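Local coordinates for transferrin binding protein B (Actinobacillus suis, PDB 3PQU) that probably binds host transferrin at the outer membrane as a surface lipoprotein, an early step in iron acquisition by this pathogen, at residues Lys477-Leu482 with Thr493-Ile498; Val440-Ala445 with Ala455-Asn460. All blocks are in the same frame, centred on the assembly; numbering follows the deposited sequence.

Both contacts belong to the C-lobe beta barrel and join in one curled antiparallel sheet, with contact 2 preceding contact 1 along the chain. Their centres lie about 17 Å apart. They meet where Leu482, at the end of the 477-482 strand, packs against the indole of Trp443, its CD2 coming within 3.4 Å of CD2 of Trp443. Between them runs strand 467-472, which pairs with strand 436-448 on one edge and 477-482 on the other. Contact 1 pairs two neighbouring strands of the wall; contact 2, on another strand of the same wall, lies where the barrel meets handle strands 386-393 and 400-409.

Contact 1 (Lys477-Leu482 with Thr493-Ile498); sequences KVNGKL and TVDATI
Strands 477-482 and 493-498 run antiparallel as the two arms of a beta hairpin, their axes 169° apart. Two hydrogen-bonded pairs hold them. Val478 and Ala496 exchange bonds in both directions, the longer being Val478 N to Ala496 O at 3.3 Å. Gly480 and Val494 do the same, with Gly480 N 2.9 Å from Val494 O. Asn479 CA adds a CA-H...O contact to Val494 O at 3.4 Å.

On the face of Val478, Val494 and Ala496 the contact is apolar. Val478 has CG1 anti to the backbone N (chi1 179°), which leaves CG2 to meet Ile498 CG1 at 3.5 Å, a tight approach of two side chains that cross at about a right angle. At the other end Leu482 CD1 rests 4.2 Å from Val494 CG2. Phe469 of strand 467-472 and Phe537 of strand 531-538 also pack on Val478.

The face of Lys477, Asn479 and Asp495 is polar and partly exposed. The Lys477 chain, bent at chi2 and chi3, folds over the neighbouring strand and brings CE to 3.0 Å from Ala496 O. Lys477 NZ makes no hydrogen bond to that oxygen and lies 6.0 Å from OD1 of the poorly ordered Asp495. Any attraction between these two charges is therefore probably weak and not a salt bridge, and cohesion rests on the backbone bonds and the apolar face.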
ATOM      1  N   LYS A 477       8.508  28.914 -13.077  1.00 64.99           N
ATOM      2  CA  LYS A 477       9.927  28.696 -12.825  1.00 71.17           C
ATOM      3  C   LYS A 477      10.267  28.549 -11.348  1.00 67.04           C
ATOM      4  O   LYS A 477       9.714  29.235 -10.487  1.00 60.38           O
ATOM      5  CB  LYS A 477      10.763  29.815 -13.444  1.00 78.89           C
ATOM      6  CG  LYS A 477      10.827  29.767 -14.962  1.00 84.01           C
ATOM      7  CD  LYS A 477      12.248  29.507 -15.451  1.00 92.19           C
ATOM      8  CE  LYS A 477      12.687  28.074 -15.198  1.00 91.17           C
ATOM      9  NZ  LYS A 477      14.111  27.846 -15.589  1.00 92.21           N
ATOM     10  N   VAL A 478      11.186  27.635 -11.071  1.00 62.99           N
ATOM     11  CA  VAL A 478      11.723  27.463  -9.734  1.00 54.75           C
ATOM     12  C   VAL A 478      13.230  27.671  -9.801  1.00 65.67           C
ATOM     13  O   VAL A 478      13.910  27.069 -10.633  1.00 58.04           O
ATOM     14  CB  VAL A 478      11.419  26.056  -9.186  1.00 50.77           C
ATOM     15  CG1 VAL A 478      12.021  25.881  -7.795  1.00 46.42           C
ATOM     16  CG2 VAL A 478       9.917  25.811  -9.158  1.00 52.52           C
ATOM     17  N   ASN A 479      13.746  28.544  -8.943  1.00 64.24           N
ATOM     18  CA  ASN A 479      15.187  28.738  -8.841  1.00 60.29           C
ATOM     19  C   ASN A 479      15.643  28.590  -7.405  1.00 60.73           C
ATOM     20  O   ASN A 479      15.052  29.164  -6.491  1.00 60.04           O
ATOM     21  CB  ASN A 479      15.592  30.093  -9.406  1.00 63.87           C
ATOM     22  CG  ASN A 479      15.197  30.240 -10.855  1.00 74.97           C
ATOM     23  OD1 ASN A 479      15.929  29.820 -11.751  1.00 82.21           O
ATOM     24  ND2 ASN A 479      14.019  30.809 -11.094  1.00 79.53           N
ATOM     25  N   GLY A 480      16.694  27.809  -7.208  1.00 57.83           N
ATOM     26  CA  GLY A 480      17.056  27.403  -5.869  1.00 65.23           C
ATOM     27  C   GLY A 480      18.514  27.607  -5.548  1.00 62.04           C
ATOM     28  O   GLY A 480      19.372  27.580  -6.425  1.00 55.12           O
ATOM     29  N   LYS A 481      18.786  27.813  -4.267  1.00 75.35           N
ATOM     30  CA  LYS A 481      20.143  27.928  -3.773  1.00 68.55           C
ATOM     31  C   LYS A 481      20.276  27.014  -2.563  1.00 60.48           C
ATOM     32  O   LYS A 481      19.435  27.044  -1.670  1.00 64.37           O
ATOM     33  CB  LYS A 481      20.447  29.379  -3.388  1.00 63.72           C
ATOM     34  CG  LYS A 481      20.306  30.381  -4.534  1.00 59.61           C
ATOM     35  CD  LYS A 481      20.622  31.799  -4.079  1.00 63.58           C
ATOM     36  CE  LYS A 481      20.761  32.740  -5.274  1.00 70.47           C
ATOM     37  NZ  LYS A 481      21.177  34.118  -4.880  1.00 76.02           N
ATOM     38  N   LEU A 482      21.322  26.195  -2.545  1.00 58.35           N
ATOM     39  CA  LEU A 482      21.600  25.320  -1.411  1.00 61.76           C
ATOM     40  C   LEU A 482      22.988  25.574  -0.821  1.00 62.43           C
ATOM     41  O   LEU A 482      23.998  25.465  -1.523  1.00 78.84           O
ATOM     42  CB  LEU A 482      21.470  23.859  -1.824  1.00 50.58           C
ATOM     43  CG  LEU A 482      20.041  23.337  -1.952  1.00 62.49           C
ATOM     44  CD1 LEU A 482      19.502  23.513  -3.356  1.00 52.75           C
ATOM     45  CD2 LEU A 482      20.035  21.890  -1.577  1.00 47.69           C
ATOM     46  N   THR A 493      23.230  25.126  -6.873  1.00 80.07           N
ATOM     47  CA  THR A 493      22.040  25.852  -7.302  1.00 82.82           C
ATOM     48  C   THR A 493      21.153  24.932  -8.127  1.00 90.18           C
ATOM     49  O   THR A 493      21.604  23.897  -8.620  1.00 94.25           O
ATOM     50  CB  THR A 493      22.369  27.113  -8.133  1.00 86.87           C
ATOM     51  OG1 THR A 493      22.888  26.732  -9.413  1.00 86.82           O
ATOM     52  CG2 THR A 493      23.373  27.991  -7.407  1.00 88.35           C
ATOM     53  N   VAL A 494      19.890  25.311  -8.272  1.00 87.36           N
ATOM     54  CA  VAL A 494      18.960  24.538  -9.080  1.00 70.77           C
ATOM     55  C   VAL A 494      18.151  25.418 -10.022  1.00 74.24           C
ATOM     56  O   VAL A 494      17.643  26.469  -9.634  1.00 66.57           O
ATOM     57  CB  VAL A 494      17.973  23.740  -8.214  1.00 68.92           C
ATOM     58  CG1 VAL A 494      16.954  23.054  -9.099  1.00 64.08           C
ATOM     59  CG2 VAL A 494      18.710  22.721  -7.362  1.00 68.79           C
ATOM     60  N   ASP A 495      18.033  24.970 -11.265  1.00 82.16           N
ATOM     61  CA  ASP A 495      17.176  25.622 -12.242  1.00 94.15           C
ATOM     62  C   ASP A 495      16.179  24.588 -12.733  1.00 79.59           C
ATOM     63  O   ASP A 495      16.565  23.552 -13.273  1.00 82.44           O
ATOM     64  CB  ASP A 495      18.001  26.146 -13.414  1.00116.38           C
ATOM     65  CG  ASP A 495      19.344  26.693 -12.977  1.00149.11           C
ATOM     66  OD1 ASP A 495      19.485  27.932 -12.903  1.00162.24           O
ATOM     67  OD2 ASP A 495      20.255  25.883 -12.702  1.00157.71           O
ATOM     68  N   ALA A 496      14.897  24.862 -12.543  1.00 67.69           N
ATOM     69  CA  ALA A 496      13.878  23.878 -12.879  1.00 68.64           C
ATOM     70  C   ALA A 496      12.621  24.501 -13.463  1.00 63.29           C
ATOM     71  O   ALA A 496      12.423  25.713 -13.416  1.00 63.60           O
ATOM     72  CB  ALA A 496      13.534  23.028 -11.655  1.00 62.08           C
ATOM     73  N   THR A 497      11.768  23.650 -14.013  1.00 72.19           N
ATOM     74  CA  THR A 497      10.526  24.103 -14.605  1.00 66.78           C
ATOM     75  C   THR A 497       9.332  23.450 -13.920  1.00 63.65           C
ATOM     76  O   THR A 497       9.309  22.235 -13.691  1.00 48.88           O
ATOM     77  CB  THR A 497      10.488  23.806 -16.111  1.00 71.01           C
ATOM     78  OG1 THR A 497      11.549  24.518 -16.764  1.00 78.01           O
ATOM     79  CG2 THR A 497       9.157  24.234 -16.700  1.00 63.67           C
ATOM     80  N   ILE A 498       8.343  24.269 -13.587  1.00 63.74           N
ATOM     81  CA  ILE A 498       7.107  23.773 -13.008  1.00 62.99           C
ATOM     82  C   ILE A 498       6.223  23.151 -14.077  1.00 64.83           C
ATOM     83  O   ILE A 498       5.805  23.818 -15.022  1.00 54.08           O
ATOM     84  CB  ILE A 498       6.308  24.905 -12.347  1.00 59.46           C
ATOM     85  CG1 ILE A 498       7.148  25.610 -11.282  1.00 63.15           C
ATOM     86  CG2 ILE A 498       5.006  24.365 -11.775  1.00 44.38           C
ATOM     87  CD1 ILE A 498       6.421  26.732 -10.582  1.00 59.65           C
TER

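Contact 2 (Val440-Ala445 with Ala455-Asn460); sequences VGTWDA and AEADNN
Asp444 OD1 accepts a hydrogen bond from Ala457 N at 3.0 Å, met from above the carboxylate plane, while Thr442 OG1 accepts one from Asp458 N at 3.1 Å. With OG1 anti to the backbone N (chi1 -171°), the threonine hydroxyl faces the 455-460 segment, and is also hydrogen-bonded to Tyr465 O. Ala445 and Ala455 form an antiparallel hydrogen-bonded pair, bonded both ways; the Ala455 O that accepts from Ala445 N also receives a CA-H...O contact from Asp444.

This is the last bridge, on the side away from the turn, of the beta hairpin of strands 436-448 and 452-455 in the C-lobe barrel. Past Ala455 the chain leaves regular strand geometry, and the side chains of Asp444 and Thr442 accept the N-H groups of Ala457 and Asp458.

Further out, Ala455 CB sits over the face of the Trp443 six-membered ring, 3.8 Å from its centroid and 10° off the normal, a CH-pi contact; the indole NE1 is bonded to Phe483 O. Thr442 CG2 presses tightly against Ala457 CB at 3.5 Å. Cys393, disulfide-bonded to Cys394, touches both of these residues from handle strand 386-393, and Phe402 packs on Thr442 and Asp444.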
ATOM      1  N   VAL A 440      12.117  28.749   2.035  1.00 56.41           N
ATOM      2  CA  VAL A 440      13.349  28.431   2.747  1.00 62.02           C
ATOM      3  C   VAL A 440      13.228  27.138   3.548  1.00 55.28           C
ATOM      4  O   VAL A 440      12.187  26.856   4.139  1.00 55.49           O
ATOM      5  CB  VAL A 440      13.808  29.578   3.683  1.00 65.65           C
ATOM      6  CG1 VAL A 440      13.761  30.926   2.958  1.00 51.18           C
ATOM      7  CG2 VAL A 440      12.961  29.613   4.936  1.00 69.42           C
ATOM      8  N   GLY A 441      14.303  26.358   3.548  1.00 55.47           N
ATOM      9  CA  GLY A 441      14.368  25.117   4.298  1.00 44.51           C
ATOM     10  C   GLY A 441      15.807  24.679   4.499  1.00 50.83           C
ATOM     11  O   GLY A 441      16.729  25.511   4.544  1.00 50.34           O
ATOM     12  N   THR A 442      15.998  23.370   4.615  1.00 41.72           N
ATOM     13  CA  THR A 442      17.317  22.785   4.800  1.00 53.50           C
ATOM     14  C   THR A 442      17.433  21.566   3.885  1.00 60.48           C
ATOM     15  O   THR A 442      16.659  21.441   2.936  1.00 44.23           O
ATOM     16  CB  THR A 442      17.550  22.403   6.274  1.00 53.81           C
ATOM     17  OG1 THR A 442      18.915  22.025   6.468  1.00 47.72           O
ATOM     18  CG2 THR A 442      16.616  21.257   6.696  1.00 35.62           C
ATOM     19  N   TRP A 443      18.390  20.680   4.157  1.00 50.24           N
ATOM     20  CA  TRP A 443      18.603  19.502   3.319  1.00 52.99           C
ATOM     21  C   TRP A 443      19.574  18.508   3.930  1.00 58.03           C
ATOM     22  O   TRP A 443      20.260  18.809   4.903  1.00 56.44           O
ATOM     23  CB  TRP A 443      19.101  19.902   1.926  1.00 55.60           C
ATOM     24  CG  TRP A 443      20.391  20.683   1.921  1.00 77.39           C
ATOM     25  CD1 TRP A 443      20.680  21.799   2.660  1.00 92.00           C
ATOM     26  CD2 TRP A 443      21.551  20.428   1.116  1.00 80.41           C
ATOM     27  NE1 TRP A 443      21.950  22.245   2.372  1.00 94.09           N
ATOM     28  CE2 TRP A 443      22.507  21.423   1.428  1.00 88.34           C
ATOM     29  CE3 TRP A 443      21.879  19.453   0.167  1.00 75.59           C
ATOM     30  CZ2 TRP A 443      23.764  21.470   0.824  1.00 72.83           C
ATOM     31  CZ3 TRP A 443      23.125  19.502  -0.431  1.00 69.00           C
ATOM     32  CH2 TRP A 443      24.056  20.502  -0.096  1.00 74.00           C
ATOM     33  N   ASP A 444      19.605  17.311   3.362  1.00 63.61           N
ATOM     34  CA  ASP A 444      20.603  16.316   3.712  1.00 61.47           C
ATOM     35  C   ASP A 444      21.267  15.908   2.414  1.00 66.48           C
ATOM     36  O   ASP A 444      20.621  15.862   1.371  1.00 58.00           O
ATOM     37  CB  ASP A 444      19.967  15.097   4.385  1.00 51.75           C
ATOM     38  CG  ASP A 444      19.569  15.365   5.824  1.00 68.13           C
ATOM     39  OD1 ASP A 444      20.434  15.809   6.615  1.00 72.03           O
ATOM     40  OD2 ASP A 444      18.389  15.128   6.164  1.00 72.71           O
ATOM     41  N   ALA A 445      22.563  15.632   2.465  1.00 70.79           N
ATOM     42  CA  ALA A 445      23.269  15.215   1.268  1.00 70.11           C
ATOM     43  C   ALA A 445      24.574  14.515   1.589  1.00 85.13           C
ATOM     44  O   ALA A 445      25.047  14.537   2.726  1.00 88.10           O
ATOM     45  CB  ALA A 445      23.523  16.403   0.370  1.00 62.78           C
ATOM     46  N   ALA A 455      25.861  17.071   4.311  1.00 87.01           N
ATOM     47  CA  ALA A 455      25.029  18.186   4.729  1.00 71.59           C
ATOM     48  C   ALA A 455      24.004  17.634   5.709  1.00 75.00           C
ATOM     49  O   ALA A 455      23.393  16.596   5.454  1.00 62.49           O
ATOM     50  CB  ALA A 455      24.348  18.812   3.539  1.00 64.09           C
ATOM     51  N   GLU A 456      23.830  18.316   6.835  1.00 79.30           N
ATOM     52  CA  GLU A 456      22.939  17.843   7.886  1.00 77.97           C
ATOM     53  C   GLU A 456      21.839  18.859   8.160  1.00 70.15           C
ATOM     54  O   GLU A 456      22.109  20.025   8.436  1.00 72.20           O
ATOM     55  CB  GLU A 456      23.728  17.543   9.165  1.00 94.75           C
ATOM     56  CG  GLU A 456      24.738  16.413   9.023  1.00107.48           C
ATOM     57  CD  GLU A 456      24.309  15.146   9.740  1.00122.45           C
ATOM     58  OE1 GLU A 456      23.956  15.230  10.935  1.00128.20           O
ATOM     59  OE2 GLU A 456      24.331  14.067   9.110  1.00124.17           O
ATOM     60  N   ALA A 457      20.593  18.409   8.077  1.00 61.22           N
ATOM     61  CA  ALA A 457      19.449  19.296   8.242  1.00 49.72           C
ATOM     62  C   ALA A 457      19.505  20.055   9.562  1.00 52.29           C
ATOM     63  O   ALA A 457      19.816  19.480  10.601  1.00 54.45           O
ATOM     64  CB  ALA A 457      18.162  18.504   8.147  1.00 55.23           C
ATOM     65  N   ASP A 458      19.207  21.350   9.513  1.00 65.76           N
ATOM     66  CA  ASP A 458      19.127  22.167  10.723  1.00 64.31           C
ATOM     67  C   ASP A 458      18.187  23.346  10.519  1.00 63.94           C
ATOM     68  O   ASP A 458      17.681  23.560   9.419  1.00 63.93           O
ATOM     69  CB  ASP A 458      20.516  22.649  11.159  1.00 68.56           C
ATOM     70  CG  ASP A 458      21.123  23.655  10.193  1.00 92.01           C
ATOM     71  OD1 ASP A 458      22.364  23.801  10.190  1.00 98.84           O
ATOM     72  OD2 ASP A 458      20.368  24.303   9.440  1.00 99.68           O
ATOM     73  N   ASN A 459      17.957  24.109  11.582  1.00 63.96           N
ATOM     74  CA  ASN A 459      17.059  25.261  11.522  1.00 74.30           C
ATOM     75  C   ASN A 459      17.771  26.610  11.635  1.00 83.88           C
ATOM     76  O   ASN A 459      17.130  27.636  11.871  1.00 89.18           O
ATOM     77  CB  ASN A 459      15.975  25.152  12.597  1.00 72.55           C
ATOM     78  CG  ASN A 459      16.545  24.845  13.974  1.00 94.49           C
ATOM     79  OD1 ASN A 459      17.751  24.632  14.132  1.00100.35           O
ATOM     80  ND2 ASN A 459      15.675  24.816  14.980  1.00 98.16           N
ATOM     81  N   ASN A 460      19.090  26.607  11.465  1.00 69.69           N
ATOM     82  CA  ASN A 460      19.856  27.851  11.457  1.00 78.13           C
ATOM     83  C   ASN A 460      19.687  28.598  10.134  1.00 82.63           C
ATOM     84  O   ASN A 460      20.418  28.353   9.172  1.00 81.47           O
ATOM     85  CB  ASN A 460      21.337  27.576  11.739  1.00 69.40           C
ATOM     86  CG  ASN A 460      22.150  28.851  11.917  1.00 84.80           C
ATOM     87  OD1 ASN A 460      21.640  29.959  11.753  1.00 90.91           O
ATOM     88  ND2 ASN A 460      23.422  28.694  12.253  1.00 82.37           N
TER
HETATM   89  O   HOH W   1      22.588  14.464   6.396  1.00 52.71           O